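Local coordinates for alpha-glucosidase (Bacteroides thetaiotaomicron, PDB 5XFM), which hydrolyses sugar glycosides as a bifunctional family 97 enzyme, acting as both a beta-L-arabinopyranosidase and an alpha-galactosidase, at residues 342-347 and 356-361; 316-321 and 327-332; 301-306 and 491-496; 322-327 and 542-547. The protein carries 1 engineered substitution. All blocks are in the same frame, centred on the assembly; numbering follows the deposited sequence.

Contact 1: 342-347 and 356-361; sequences QRMKSL and VELFLW
In the beta/alpha barrel of this hydrolase, helix 341-353 packs on strand 357-363 through M344, whose thioether lies against L358 and L360. CG is anti to the backbone N (chi1 -173°), and bends at the next two torsions set the thioether against the leucines. SD of M344 therefore lies 4.1 Å from CD1 of L358 and 4.0 Å from CD2 of L360. The side chains of M344 and L360 run past each other in opposite senses, which also brings M344 CG to 4.0 Å from L360 CD1. This is the second half of a beta-alpha-beta crossover: strand 328-331 comes first, and its I331 also touches M344. The helix segment runs at 147° to the strand segment, their axes approaching to 10.5 Å. No hydrogen bond joins them; the seam is wholly apolar. On the far side of the helix the S346 hydroxyl turns back to donate to R343 O (OG to O 2.8 Å) and also bonds to the hydroxyl of Y311.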
loop_
_atom_site.group_PDB
_atom_site.type_symbol
_atom_site.label_atom_id
_atom_site.label_comp_id
_atom_site.label_asym_id
_atom_site.label_seq_id
_atom_site.Cartn_x
_atom_site.Cartn_y
_atom_site.Cartn_z
ATOM N N GLN A 342 21.800 26.403 3.659
ATOM C CA GLN A 342 22.013 27.508 4.593
ATOM C C GLN A 342 20.732 28.266 4.919
ATOM O O GLN A 342 20.433 28.519 6.081
ATOM C CB GLN A 342 23.021 28.493 4.009
ATOM C CG GLN A 342 24.432 27.972 3.908
ATOM C CD GLN A 342 25.039 28.291 2.560
ATOM O OE1 GLN A 342 24.322 28.589 1.600
ATOM N NE2 GLN A 342 26.360 28.207 2.470
ATOM N N ARG A 343 19.962 28.609 3.890
ATOM C CA ARG A 343 18.718 29.352 4.090
ATOM C C ARG A 343 17.607 28.451 4.599
ATOM O O ARG A 343 16.597 28.928 5.144
ATOM C CB ARG A 343 18.263 30.053 2.809
ATOM C CG ARG A 343 19.235 31.079 2.274
ATOM C CD ARG A 343 18.495 32.054 1.386
ATOM N NE ARG A 343 17.544 32.812 2.198
ATOM C CZ ARG A 343 16.560 33.565 1.714
ATOM N NH1 ARG A 343 16.357 33.646 0.405
ATOM N NH2 ARG A 343 15.760 34.219 2.547
ATOM N N MET A 344 17.786 27.149 4.394
ATOM C CA MET A 344 16.846 26.161 4.910
ATOM C C MET A 344 16.672 26.302 6.415
ATOM O O MET A 344 15.586 26.089 6.923
ATOM C CB MET A 344 17.302 24.743 4.572
ATOM C CG MET A 344 16.282 23.673 4.928
ATOM S SD MET A 344 14.650 24.029 4.224
ATOM C CE MET A 344 15.007 23.980 2.468
ATOM N N LYS A 345 17.734 26.689 7.113
ATOM C CA LYS A 345 17.687 26.874 8.564
ATOM C C LYS A 345 16.758 28.013 8.974
ATOM O O LYS A 345 16.004 27.907 9.949
ATOM C CB LYS A 345 19.096 27.129 9.097
ATOM C CG LYS A 345 19.154 27.725 10.492
ATOM C CD LYS A 345 20.585 27.758 11.007
ATOM C CE LYS A 345 20.728 28.702 12.189
ATOM N NZ LYS A 345 20.580 30.119 11.748
ATOM N N SER A 346 16.805 29.103 8.219
ATOM C CA SER A 346 15.945 30.241 8.509
ATOM C C SER A 346 14.513 29.922 8.104
ATOM O O SER A 346 13.565 30.392 8.729
ATOM C CB SER A 346 16.452 31.501 7.801
ATOM O OG SER A 346 16.324 31.395 6.395
ATOM N N LEU A 347 14.361 29.097 7.073
ATOM C CA LEU A 347 13.033 28.639 6.672
ATOM C C LEU A 347 12.429 27.752 7.769
ATOM O O LEU A 347 11.247 27.875 8.105
ATOM C CB LEU A 347 13.104 27.893 5.335
ATOM C CG LEU A 347 11.975 28.072 4.312
ATOM C CD1 LEU A 347 11.471 29.513 4.237
ATOM C CD2 LEU A 347 12.441 27.608 2.938
ATOM N N VAL A 356 4.822 25.193 12.620
ATOM C CA VAL A 356 4.915 24.322 11.454
ATOM C C VAL A 356 6.298 23.672 11.409
ATOM O O VAL A 356 7.305 24.323 11.687
ATOM C CB VAL A 356 4.683 25.112 10.132
ATOM C CG1 VAL A 356 5.012 24.253 8.913
ATOM C CG2 VAL A 356 3.259 25.641 10.051
ATOM N N GLU A 357 6.346 22.391 11.059
ATOM C CA GLU A 357 7.613 21.691 10.887
ATOM C C GLU A 357 7.737 21.172 9.460
ATOM O O GLU A 357 6.741 21.089 8.740
ATOM C CB GLU A 357 7.716 20.561 11.914
ATOM C CG GLU A 357 8.185 21.056 13.278
ATOM C CD GLU A 357 7.765 20.149 14.407
ATOM O OE1 GLU A 357 6.656 19.583 14.318
ATOM O OE2 GLU A 357 8.534 20.003 15.381
ATOM N N LEU A 358 8.951 20.821 9.045
ATOM C CA LEU A 358 9.190 20.503 7.639
ATOM C C LEU A 358 9.526 19.044 7.326
ATOM O O LEU A 358 10.121 18.327 8.131
ATOM C CB LEU A 358 10.316 21.380 7.087
ATOM C CG LEU A 358 10.165 22.889 7.222
ATOM C CD1 LEU A 358 11.346 23.561 6.569
ATOM C CD2 LEU A 358 8.867 23.342 6.575
ATOM N N PHE A 359 9.111 18.624 6.136
ATOM C CA PHE A 359 9.617 17.416 5.497
ATOM C C PHE A 359 10.459 17.863 4.320
ATOM O O PHE A 359 10.057 18.770 3.585
ATOM C CB PHE A 359 8.485 16.511 5.017
ATOM C CG PHE A 359 7.950 15.584 6.060
ATOM C CD1 PHE A 359 7.342 16.079 7.200
ATOM C CD2 PHE A 359 7.993 14.207 5.872
ATOM C CE1 PHE A 359 6.820 15.228 8.147
ATOM C CE2 PHE A 359 7.467 13.346 6.818
ATOM C CZ PHE A 359 6.882 13.856 7.956
ATOM N N LEU A 360 11.624 17.256 4.140
ATOM C CA LEU A 360 12.462 17.592 2.995
ATOM C C LEU A 360 12.613 16.424 2.020
ATOM O O LEU A 360 12.736 15.260 2.433
ATOM C CB LEU A 360 13.838 18.072 3.458
ATOM C CG LEU A 360 13.835 19.351 4.296
ATOM C CD1 LEU A 360 15.257 19.806 4.593
ATOM C CD2 LEU A 360 13.056 20.445 3.580
ATOM N N TRP A 361 12.574 16.763 0.728
ATOM C CA TRP A 361 12.726 15.821 -0.382
ATOM C C TRP A 361 14.183 15.441 -0.619
ATOM O O TRP A 361 15.067 16.303 -0.657
ATOM C CB TRP A 361 12.145 16.423 -1.673
ATOM C CG TRP A 361 12.032 15.464 -2.839
ATOM C CD1 TRP A 361 10.916 14.762 -3.216
ATOM C CD2 TRP A 361 13.050 15.132 -3.800
ATOM N NE1 TRP A 361 11.183 14.006 -4.336
ATOM C CE2 TRP A 361 12.483 14.215 -4.713
ATOM C CE3 TRP A 361 14.383 15.513 -3.970
ATOM C CZ2 TRP A 361 13.205 13.680 -5.778
ATOM C CZ3 TRP A 361 15.097 14.976 -5.023
ATOM C CH2 TRP A 361 14.509 14.069 -5.913
#

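Contact 2: 316-321 and 327-332; sequences RYIDFA and EYALID
I318 and A329 meet where helix 311-324 runs into strand 328-331, a helix-to-strand step of the beta/alpha barrel in which a short turn reverses the chain. Their CA atoms are only 6.0 Å apart, a separation that suits the single methyl of A329. That methyl points at the helix, whereas the I318 side chain leaves its backbone obliquely and meets it with a branch: CG1 of I318 is 4.2 Å from CB of A329. With CG1 anti to the carbonyl carbon (chi1 -75°), the longer arm stays beside the backbone N. The isoleucine also packs on L347, Y350 and A351 of helix 341-353.

One turn further along the helix, A321 faces the strand squarely. Its partner is a backbone atom, for the Y328 side chain points the other way, toward the opposite side of the strand. There the tyrosine ring has CB of E327 over one face, near the rim, meets F359 edge-to-face and bonds through its hydroxyl to the carbonyl O of R293. The strand itself is held in the parallel sheet by backbone bonds from Y328 to R296 and T298, and from A329 to E357 and F359. No hydrogen bond spans helix and strand: the A321 methyl carbon CB simply rests 3.7 Å from the carbonyl O of Y328.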
loop_
_atom_site.group_PDB
_atom_site.type_symbol
_atom_site.label_atom_id
_atom_site.label_comp_id
_atom_site.label_asym_id
_atom_site.label_seq_id
_atom_site.Cartn_x
_atom_site.Cartn_y
_atom_site.Cartn_z
ATOM N N ARG A 316 5.128 31.124 1.684
ATOM C CA ARG A 316 3.696 31.125 1.409
ATOM C C ARG A 316 3.017 29.841 1.878
ATOM O O ARG A 316 1.975 29.892 2.531
ATOM C CB ARG A 316 3.458 31.334 -0.091
ATOM C CG ARG A 316 3.419 32.795 -0.492
ATOM C CD ARG A 316 3.261 32.976 -1.990
ATOM N NE ARG A 316 3.308 34.389 -2.350
ATOM C CZ ARG A 316 4.350 34.970 -2.937
ATOM N NH1 ARG A 316 5.428 34.254 -3.235
ATOM N NH2 ARG A 316 4.315 36.265 -3.226
ATOM N N TYR A 317 3.605 28.690 1.560
ATOM C CA TYR A 317 2.985 27.416 1.928
ATOM C C TYR A 317 3.142 27.081 3.409
ATOM O O TYR A 317 2.315 26.370 3.985
ATOM C CB TYR A 317 3.541 26.291 1.053
ATOM C CG TYR A 317 2.664 26.048 -0.150
ATOM C CD1 TYR A 317 2.692 26.923 -1.227
ATOM C CD2 TYR A 317 1.806 24.956 -0.212
ATOM C CE1 TYR A 317 1.894 26.726 -2.330
ATOM C CE2 TYR A 317 0.999 24.751 -1.319
ATOM C CZ TYR A 317 1.053 25.642 -2.377
ATOM O OH TYR A 317 0.268 25.465 -3.491
ATOM N N ILE A 318 4.205 27.586 4.021
ATOM C CA ILE A 318 4.368 27.489 5.465
ATOM C C ILE A 318 3.267 28.288 6.167
ATOM O O ILE A 318 2.642 27.815 7.124
ATOM C CB ILE A 318 5.763 27.994 5.891
ATOM C CG1 ILE A 318 6.827 26.950 5.535
ATOM C CG2 ILE A 318 5.802 28.301 7.373
ATOM C CD1 ILE A 318 8.244 27.458 5.641
ATOM N N ASP A 319 3.029 29.499 5.669
ATOM C CA ASP A 319 1.951 30.353 6.160
ATOM C C ASP A 319 0.596 29.684 5.983
ATOM O O ASP A 319 -0.262 29.760 6.859
ATOM C CB ASP A 319 1.950 31.704 5.433
ATOM C CG ASP A 319 3.060 32.628 5.902
ATOM O OD1 ASP A 319 3.643 32.380 6.978
ATOM O OD2 ASP A 319 3.350 33.609 5.183
ATOM N N PHE A 320 0.413 29.048 4.831
ATOM C CA PHE A 320 -0.829 28.353 4.511
ATOM C C PHE A 320 -1.033 27.186 5.474
ATOM O O PHE A 320 -2.137 26.958 5.958
ATOM C CB PHE A 320 -0.818 27.876 3.050
ATOM C CG PHE A 320 -2.081 27.182 2.624
ATOM C CD1 PHE A 320 -3.320 27.727 2.911
ATOM C CD2 PHE A 320 -2.030 25.989 1.925
ATOM C CE1 PHE A 320 -4.487 27.091 2.515
ATOM C CE2 PHE A 320 -3.197 25.345 1.533
ATOM C CZ PHE A 320 -4.425 25.899 1.832
ATOM N N ALA A 321 0.035 26.447 5.755
ATOM C CA ALA A 321 -0.033 25.373 6.744
ATOM C C ALA A 321 -0.448 25.932 8.098
ATOM O O ALA A 321 -1.308 25.376 8.767
ATOM C CB ALA A 321 1.301 24.651 6.852
ATOM N N GLU A 327 0.239 20.469 10.561
ATOM C CA GLU A 327 1.476 20.176 11.278
ATOM C C GLU A 327 2.728 20.333 10.432
ATOM O O GLU A 327 3.794 20.657 10.955
ATOM C CB GLU A 327 1.441 18.762 11.867
ATOM C CG GLU A 327 0.439 18.568 12.991
ATOM C CD GLU A 327 -1.000 18.564 12.516
ATOM O OE1 GLU A 327 -1.274 17.974 11.450
ATOM O OE2 GLU A 327 -1.857 19.151 13.212
ATOM N N TYR A 328 2.620 20.062 9.138
ATOM C CA TYR A 328 3.813 19.983 8.303
ATOM C C TYR A 328 3.726 20.789 7.015
ATOM O O TYR A 328 2.644 21.183 6.572
ATOM C CB TYR A 328 4.129 18.517 7.985
ATOM C CG TYR A 328 4.424 17.703 9.232
ATOM C CD1 TYR A 328 5.553 17.964 10.005
ATOM C CD2 TYR A 328 3.555 16.709 9.659
ATOM C CE1 TYR A 328 5.817 17.241 11.150
ATOM C CE2 TYR A 328 3.812 15.980 10.805
ATOM C CZ TYR A 328 4.939 16.250 11.546
ATOM O OH TYR A 328 5.193 15.530 12.687
ATOM N N ALA A 329 4.901 21.073 6.464
ATOM C CA ALA A 329 5.046 21.552 5.103
ATOM C C ALA A 329 6.124 20.732 4.401
ATOM O O ALA A 329 7.241 20.593 4.908
ATOM C CB ALA A 329 5.397 23.038 5.077
ATOM N N LEU A 330 5.785 20.185 3.241
ATOM C CA LEU A 330 6.722 19.403 2.440
ATOM C C LEU A 330 7.406 20.269 1.388
ATOM O O LEU A 330 6.742 20.871 0.548
ATOM C CB LEU A 330 6.001 18.236 1.759
ATOM C CG LEU A 330 6.762 17.532 0.627
ATOM C CD1 LEU A 330 8.082 16.921 1.112
ATOM C CD2 LEU A 330 5.885 16.474 -0.034
ATOM N N ILE A 331 8.731 20.349 1.455
ATOM C CA ILE A 331 9.508 21.056 0.442
ATOM C C ILE A 331 10.098 20.031 -0.525
ATOM O O ILE A 331 10.848 19.146 -0.112
ATOM C CB ILE A 331 10.621 21.918 1.074
ATOM C CG1 ILE A 331 10.011 22.931 2.054
ATOM C CG2 ILE A 331 11.434 22.622 -0.005
ATOM C CD1 ILE A 331 11.027 23.883 2.685
ATOM N N ASP A 332 9.762 20.153 -1.810
ATOM C CA ASP A 332 10.006 19.072 -2.767
ATOM C C ASP A 332 11.351 19.229 -3.483
ATOM O O ASP A 332 12.220 19.963 -3.015
ATOM C CB ASP A 332 8.858 19.004 -3.775
ATOM C CG ASP A 332 8.492 17.569 -4.161
ATOM O OD1 ASP A 332 9.216 16.922 -4.951
ATOM O OD2 ASP A 332 7.455 17.091 -3.662
#

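Contact 3: 301-306 and 491-496; sequences WILWQD and GCLLNK. Engineered in segment 491-496: L493 (natural residue Phe).
L303 spreads its two methyls over two different partners in the loop 491-496. Its CG is anti to the carbonyl carbon (chi1 -80°), which directs the branched end at the loop. CD2 of L303 meets CD2 of L493 at 3.6 Å; the leucine at that position is an engineered substitution for phenylalanine. The other branch, CD1 of L303, lies 3.6 Å from ND2 of N495, where the two side chains pass in opposite directions. Were L303 replaced by an alanine, both branches would vanish, probably opening a gap between the helix and the loop and leaving the N495 amide without the apolar wall alongside it.

The amide has firmer holds. A water accepts from ND2 of N495 (3.1 Å) and from NE1 of W304 (2.9 Å), lying in the plane of the indole ring, and N495 OD1 receives the side-chain amides of N534 and N535. Behind L303, the end of its helix is tied up by side chains: NE2 of Q305 turns back to I302 O at 2.7 Å, reaching it from 51° above the carbonyl plane, while NE1 of W301 bonds to OD1 of D306.

Helix 300-304 directly follows barrel strand 295-299. Helix 458-462 borders both sides of the contact, with V461 on I302 and M460 on L493, and it carries the calcium ligand E458, which W301 touches. Helices 512-521 and 541-549 flank the loop through C492 and L494.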
loop_
_atom_site.group_PDB
_atom_site.type_symbol
_atom_site.label_atom_id
_atom_site.label_comp_id
_atom_site.label_asym_id
_atom_site.label_seq_id
_atom_site.Cartn_x
_atom_site.Cartn_y
_atom_site.Cartn_z
ATOM N N TRP A 301 4.697 21.851 -4.554
ATOM C CA TRP A 301 5.075 21.299 -5.854
ATOM C C TRP A 301 3.928 20.631 -6.621
ATOM O O TRP A 301 3.950 20.604 -7.838
ATOM C CB TRP A 301 6.222 20.294 -5.701
ATOM C CG TRP A 301 6.626 19.681 -7.007
ATOM C CD1 TRP A 301 7.562 20.149 -7.886
ATOM C CD2 TRP A 301 6.078 18.497 -7.598
ATOM N NE1 TRP A 301 7.637 19.322 -8.984
ATOM C CE2 TRP A 301 6.734 18.302 -8.830
ATOM C CE3 TRP A 301 5.095 17.583 -7.203
ATOM C CZ2 TRP A 301 6.442 17.226 -9.668
ATOM C CZ3 TRP A 301 4.807 16.518 -8.035
ATOM C CH2 TRP A 301 5.479 16.347 -9.252
ATOM N N ILE A 302 2.961 20.031 -5.937
ATOM C CA ILE A 302 1.930 19.292 -6.670
ATOM C C ILE A 302 1.172 20.201 -7.662
ATOM O O ILE A 302 1.026 19.856 -8.836
ATOM C CB ILE A 302 0.937 18.574 -5.713
ATOM C CG1 ILE A 302 -0.152 17.859 -6.511
ATOM C CG2 ILE A 302 0.327 19.527 -4.690
ATOM C CD1 ILE A 302 0.384 16.841 -7.484
ATOM N N LEU A 303 0.757 21.382 -7.216
ATOM C CA LEU A 303 0.004 22.290 -8.078
ATOM C C LEU A 303 0.827 23.440 -8.661
ATOM O O LEU A 303 0.482 23.973 -9.717
ATOM C CB LEU A 303 -1.187 22.862 -7.305
ATOM C CG LEU A 303 -2.390 21.926 -7.205
ATOM C CD1 LEU A 303 -3.487 22.548 -6.361
ATOM C CD2 LEU A 303 -2.901 21.614 -8.599
ATOM N N TRP A 304 1.898 23.833 -7.975
ATOM C CA TRP A 304 2.710 24.961 -8.422
ATOM C C TRP A 304 4.034 24.504 -9.050
ATOM O O TRP A 304 4.766 25.302 -9.635
ATOM C CB TRP A 304 2.963 25.921 -7.259
ATOM C CG TRP A 304 1.722 26.624 -6.769
ATOM C CD1 TRP A 304 0.426 26.336 -7.099
ATOM C CD2 TRP A 304 1.665 27.733 -5.860
ATOM N NE1 TRP A 304 -0.431 27.194 -6.452
ATOM C CE2 TRP A 304 0.306 28.062 -5.684
ATOM C CE3 TRP A 304 2.633 28.478 -5.176
ATOM C CZ2 TRP A 304 -0.109 29.107 -4.858
ATOM C CZ3 TRP A 304 2.218 29.510 -4.352
ATOM C CH2 TRP A 304 0.858 29.818 -4.203
ATOM N N GLN A 305 4.325 23.216 -8.912
ATOM C CA GLN A 305 5.452 22.549 -9.575
ATOM C C GLN A 305 6.820 23.171 -9.286
ATOM O O GLN A 305 7.002 23.842 -8.267
ATOM C CB GLN A 305 5.204 22.493 -11.083
ATOM C CG GLN A 305 3.953 21.701 -11.462
ATOM C CD GLN A 305 4.110 20.207 -11.257
ATOM O OE1 GLN A 305 5.058 19.600 -11.756
ATOM N NE2 GLN A 305 3.179 19.602 -10.517
ATOM N N ASP A 306 7.776 22.941 -10.187
ATOM C CA ASP A 306 9.179 23.295 -9.951
ATOM C C ASP A 306 9.380 24.795 -9.728
ATOM O O ASP A 306 10.322 25.214 -9.054
ATOM C CB ASP A 306 10.054 22.843 -11.127
ATOM C CG ASP A 306 10.346 21.342 -11.116
ATOM O OD1 ASP A 306 10.023 20.654 -10.126
ATOM O OD2 ASP A 306 10.921 20.852 -12.111
ATOM N N GLY A 491 -3.822 13.366 -2.504
ATOM C CA GLY A 491 -5.165 13.659 -2.972
ATOM C C GLY A 491 -5.805 14.930 -2.440
ATOM O O GLY A 491 -5.151 15.770 -1.815
ATOM N N CYS A 492 -7.101 15.056 -2.718
ATOM C CA CYS A 492 -7.911 16.227 -2.381
ATOM C C CYS A 492 -7.456 17.458 -3.151
ATOM O O CYS A 492 -6.794 18.342 -2.605
ATOM C CB CYS A 492 -7.906 16.524 -0.883
ATOM S SG CYS A 492 -9.203 17.705 -0.415
ATOM N N LEU A 493 -7.804 17.489 -4.430
ATOM C CA LEU A 493 -7.577 18.658 -5.263
ATOM C C LEU A 493 -8.847 19.490 -5.285
ATOM O O LEU A 493 -9.860 19.071 -5.843
ATOM C CB LEU A 493 -7.174 18.251 -6.684
ATOM C CG LEU A 493 -5.754 17.711 -6.854
ATOM C CD1 LEU A 493 -5.732 16.506 -7.772
ATOM C CD2 LEU A 493 -4.843 18.798 -7.388
ATOM N N LEU A 494 -8.799 20.665 -4.670
ATOM C CA LEU A 494 -9.981 21.506 -4.608
ATOM C C LEU A 494 -9.926 22.574 -5.699
ATOM O O LEU A 494 -10.932 23.207 -6.005
ATOM C CB LEU A 494 -10.128 22.122 -3.217
ATOM C CG LEU A 494 -10.497 21.080 -2.155
ATOM C CD1 LEU A 494 -10.669 21.701 -0.782
ATOM C CD2 LEU A 494 -11.775 20.363 -2.564
ATOM N N ASN A 495 -8.750 22.745 -6.298
ATOM C CA ASN A 495 -8.616 23.478 -7.555
ATOM C C ASN A 495 -9.474 22.854 -8.659
ATOM O O ASN A 495 -9.630 21.635 -8.709
ATOM C CB ASN A 495 -7.148 23.508 -7.994
ATOM C CG ASN A 495 -6.418 24.756 -7.531
ATOM O OD1 ASN A 495 -6.799 25.392 -6.549
ATOM N ND2 ASN A 495 -5.334 25.086 -8.217
ATOM N N LYS A 496 -10.031 23.683 -9.538
ATOM C CA LYS A 496 -10.778 23.170 -10.682
ATOM C C LYS A 496 -9.855 22.972 -11.865
ATOM O O LYS A 496 -10.081 22.110 -12.715
ATOM C CB LYS A 496 -11.913 24.106 -11.077
ATOM C CG LYS A 496 -13.014 24.252 -10.058
ATOM C CD LYS A 496 -13.905 25.425 -10.430
ATOM C CE LYS A 496 -14.960 25.676 -9.376
ATOM N NZ LYS A 496 -16.042 24.656 -9.485
HETATM O O HOH W 1 -3.281 27.062 -7.077
#

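Contact 4: 322-327 and 542-547; sequences SAMGYE and VCMDFM
M324, near the end of helix 311-324, reaches across to M544 and M547 of helix 541-549. Its CB sits 3.7 Å above the plane of the Y326 ring, toward the rim. CG is anti to the carbonyl carbon (chi1 -69°), and further bends at chi2 and chi3 curl the chain toward the second helix. SD of M324 then meets CE of M544 at 3.8 Å, the two methionine side chains crossing at roughly a right angle. At the tip, CE of M324 lies 4.0 Å from CB of M547 and equally near the backbone O of M544.

The polar link comes from Y326, whose OH donates to the carbonyl O of M547 over 2.9 Å, the donor standing 48° above the carbonyl plane, while that oxygen lies at the ring's edge, in its plane. CE of M547 touches OH of Y326 at 3.5 Å. A phenylalanine in place of Y326 would lose the hydroxyl, and M547 O would probably be left without this donor.

A Schellman motif with G325 at C-prime ends helix 311-324 and swings Y326 into position. The tyrosine also packs on R296 and T298 of strand 295-299, so it stands between the barrel sheet and helix 541-549, which also packs on helix 512-521.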
loop_
_atom_site.group_PDB
_atom_site.type_symbol
_atom_site.label_atom_id
_atom_site.label_comp_id
_atom_site.label_asym_id
_atom_site.label_seq_id
_atom_site.Cartn_x
_atom_site.Cartn_y
_atom_site.Cartn_z
ATOM N N SER A 322 0.159 27.047 8.488
ATOM C CA SER A 322 -0.187 27.688 9.752
ATOM C C SER A 322 -1.667 28.075 9.807
ATOM O O SER A 322 -2.341 27.846 10.812
ATOM C CB SER A 322 0.682 28.923 9.978
ATOM O OG SER A 322 0.520 29.411 11.292
ATOM N N ALA A 323 -2.163 28.654 8.720
ATOM C CA ALA A 323 -3.559 29.070 8.624
ATOM C C ALA A 323 -4.506 27.873 8.650
ATOM O O ALA A 323 -5.619 27.954 9.167
ATOM C CB ALA A 323 -3.778 29.890 7.356
ATOM N N MET A 324 -4.062 26.769 8.066
ATOM C CA MET A 324 -4.839 25.544 8.058
ATOM C C MET A 324 -4.704 24.787 9.381
ATOM O O MET A 324 -5.465 23.862 9.663
ATOM C CB MET A 324 -4.405 24.663 6.885
ATOM C CG MET A 324 -4.786 25.234 5.534
ATOM S SD MET A 324 -6.570 25.342 5.288
ATOM C CE MET A 324 -7.036 23.614 5.402
ATOM N N GLY A 325 -3.728 25.182 10.193
ATOM C CA GLY A 325 -3.462 24.485 11.438
ATOM C C GLY A 325 -2.794 23.157 11.145
ATOM O O GLY A 325 -2.862 22.219 11.945
ATOM N N TYR A 326 -2.158 23.069 9.980
ATOM C CA TYR A 326 -1.489 21.838 9.575
ATOM C C TYR A 326 -0.133 21.709 10.255
ATOM O O TYR A 326 0.547 22.710 10.505
ATOM C CB TYR A 326 -1.334 21.771 8.053
ATOM C CG TYR A 326 -2.577 21.280 7.339
ATOM C CD1 TYR A 326 -3.781 21.134 8.021
ATOM C CD2 TYR A 326 -2.541 20.937 5.993
ATOM C CE1 TYR A 326 -4.915 20.681 7.378
ATOM C CE2 TYR A 326 -3.672 20.480 5.343
ATOM C CZ TYR A 326 -4.854 20.354 6.040
ATOM O OH TYR A 326 -5.981 19.902 5.400
ATOM N N GLU A 327 0.239 20.469 10.561
ATOM C CA GLU A 327 1.476 20.176 11.278
ATOM C C GLU A 327 2.728 20.333 10.432
ATOM O O GLU A 327 3.794 20.657 10.955
ATOM C CB GLU A 327 1.441 18.762 11.867
ATOM C CG GLU A 327 0.439 18.568 12.991
ATOM C CD GLU A 327 -1.000 18.564 12.516
ATOM O OE1 GLU A 327 -1.274 17.974 11.450
ATOM O OE2 GLU A 327 -1.857 19.151 13.212
ATOM N N VAL A 542 -17.209 25.541 3.428
ATOM C CA VAL A 542 -17.483 24.276 4.097
ATOM C C VAL A 542 -16.415 23.217 3.776
ATOM O O VAL A 542 -16.074 22.385 4.630
ATOM C CB VAL A 542 -18.890 23.744 3.732
ATOM C CG1 VAL A 542 -19.958 24.712 4.213
ATOM C CG2 VAL A 542 -19.019 23.508 2.236
ATOM N N CYS A 543 -15.869 23.267 2.563
ATOM C CA CYS A 543 -14.810 22.342 2.171
ATOM C C CYS A 543 -13.525 22.602 2.960
ATOM O O CYS A 543 -12.934 21.687 3.537
ATOM C CB CYS A 543 -14.536 22.439 0.670
ATOM S SG CYS A 543 -15.922 21.918 -0.372
ATOM N N MET A 544 -13.100 23.858 2.992
ATOM C CA MET A 544 -11.864 24.206 3.677
ATOM C C MET A 544 -11.999 24.009 5.181
ATOM O O MET A 544 -11.033 23.636 5.861
ATOM C CB MET A 544 -11.479 25.644 3.348
ATOM C CG MET A 544 -11.292 25.861 1.862
ATOM S SD MET A 544 -10.103 24.683 1.196
ATOM C CE MET A 544 -8.604 25.223 2.032
ATOM N N ASP A 545 -13.214 24.228 5.679
ATOM C CA ASP A 545 -13.538 23.991 7.078
ATOM C C ASP A 545 -13.393 22.517 7.398
ATOM O O ASP A 545 -12.825 22.157 8.429
ATOM C CB ASP A 545 -14.952 24.471 7.421
ATOM C CG ASP A 545 -15.031 25.979 7.598
ATOM O OD1 ASP A 545 -14.022 26.583 8.016
ATOM O OD2 ASP A 545 -16.107 26.558 7.344
ATOM N N PHE A 546 -13.918 21.662 6.525
ATOM C CA PHE A 546 -13.732 20.230 6.716
ATOM C C PHE A 546 -12.245 19.879 6.738
ATOM O O PHE A 546 -11.778 19.173 7.639
ATOM C CB PHE A 546 -14.414 19.419 5.618
ATOM C CG PHE A 546 -14.048 17.953 5.641
ATOM C CD1 PHE A 546 -14.704 17.078 6.493
ATOM C CD2 PHE A 546 -13.026 17.461 4.849
ATOM C CE1 PHE A 546 -14.363 15.741 6.533
ATOM C CE2 PHE A 546 -12.679 16.123 4.890
ATOM C CZ PHE A 546 -13.348 15.264 5.727
ATOM N N MET A 547 -11.507 20.375 5.744
ATOM C CA MET A 547 -10.091 20.033 5.606
ATOM C C MET A 547 -9.299 20.481 6.829
ATOM O O MET A 547 -8.248 19.919 7.136
ATOM C CB MET A 547 -9.503 20.636 4.333
ATOM C CG MET A 547 -10.007 19.956 3.073
ATOM S SD MET A 547 -9.756 18.173 3.137
ATOM C CE MET A 547 -7.971 18.069 3.150
#

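How the contacts relate
All four contacts belong to the glycoside hydrolase 97 beta/alpha-barrel part of the chain, and all lie on the same side of the chain's centre. Contacts 1 and 2, with centres about 10 Å apart, use neighbouring parallel strands, 357-363 and 328-331, stitched together by backbone bonds. Contact 2 closes before contact 1 opens, and both are local. Contacts 3 and 4 instead close loops of 184 and 214 residues and join helices 300-304 and 311-324 to segments much later in the chain; they cross in sequence and meet where L494 packs on M544. Helix 311-324 serves both contacts 2 and 4, whose centres are about 12 Å apart. Short-range packing and long-range closure thus converge on that helix.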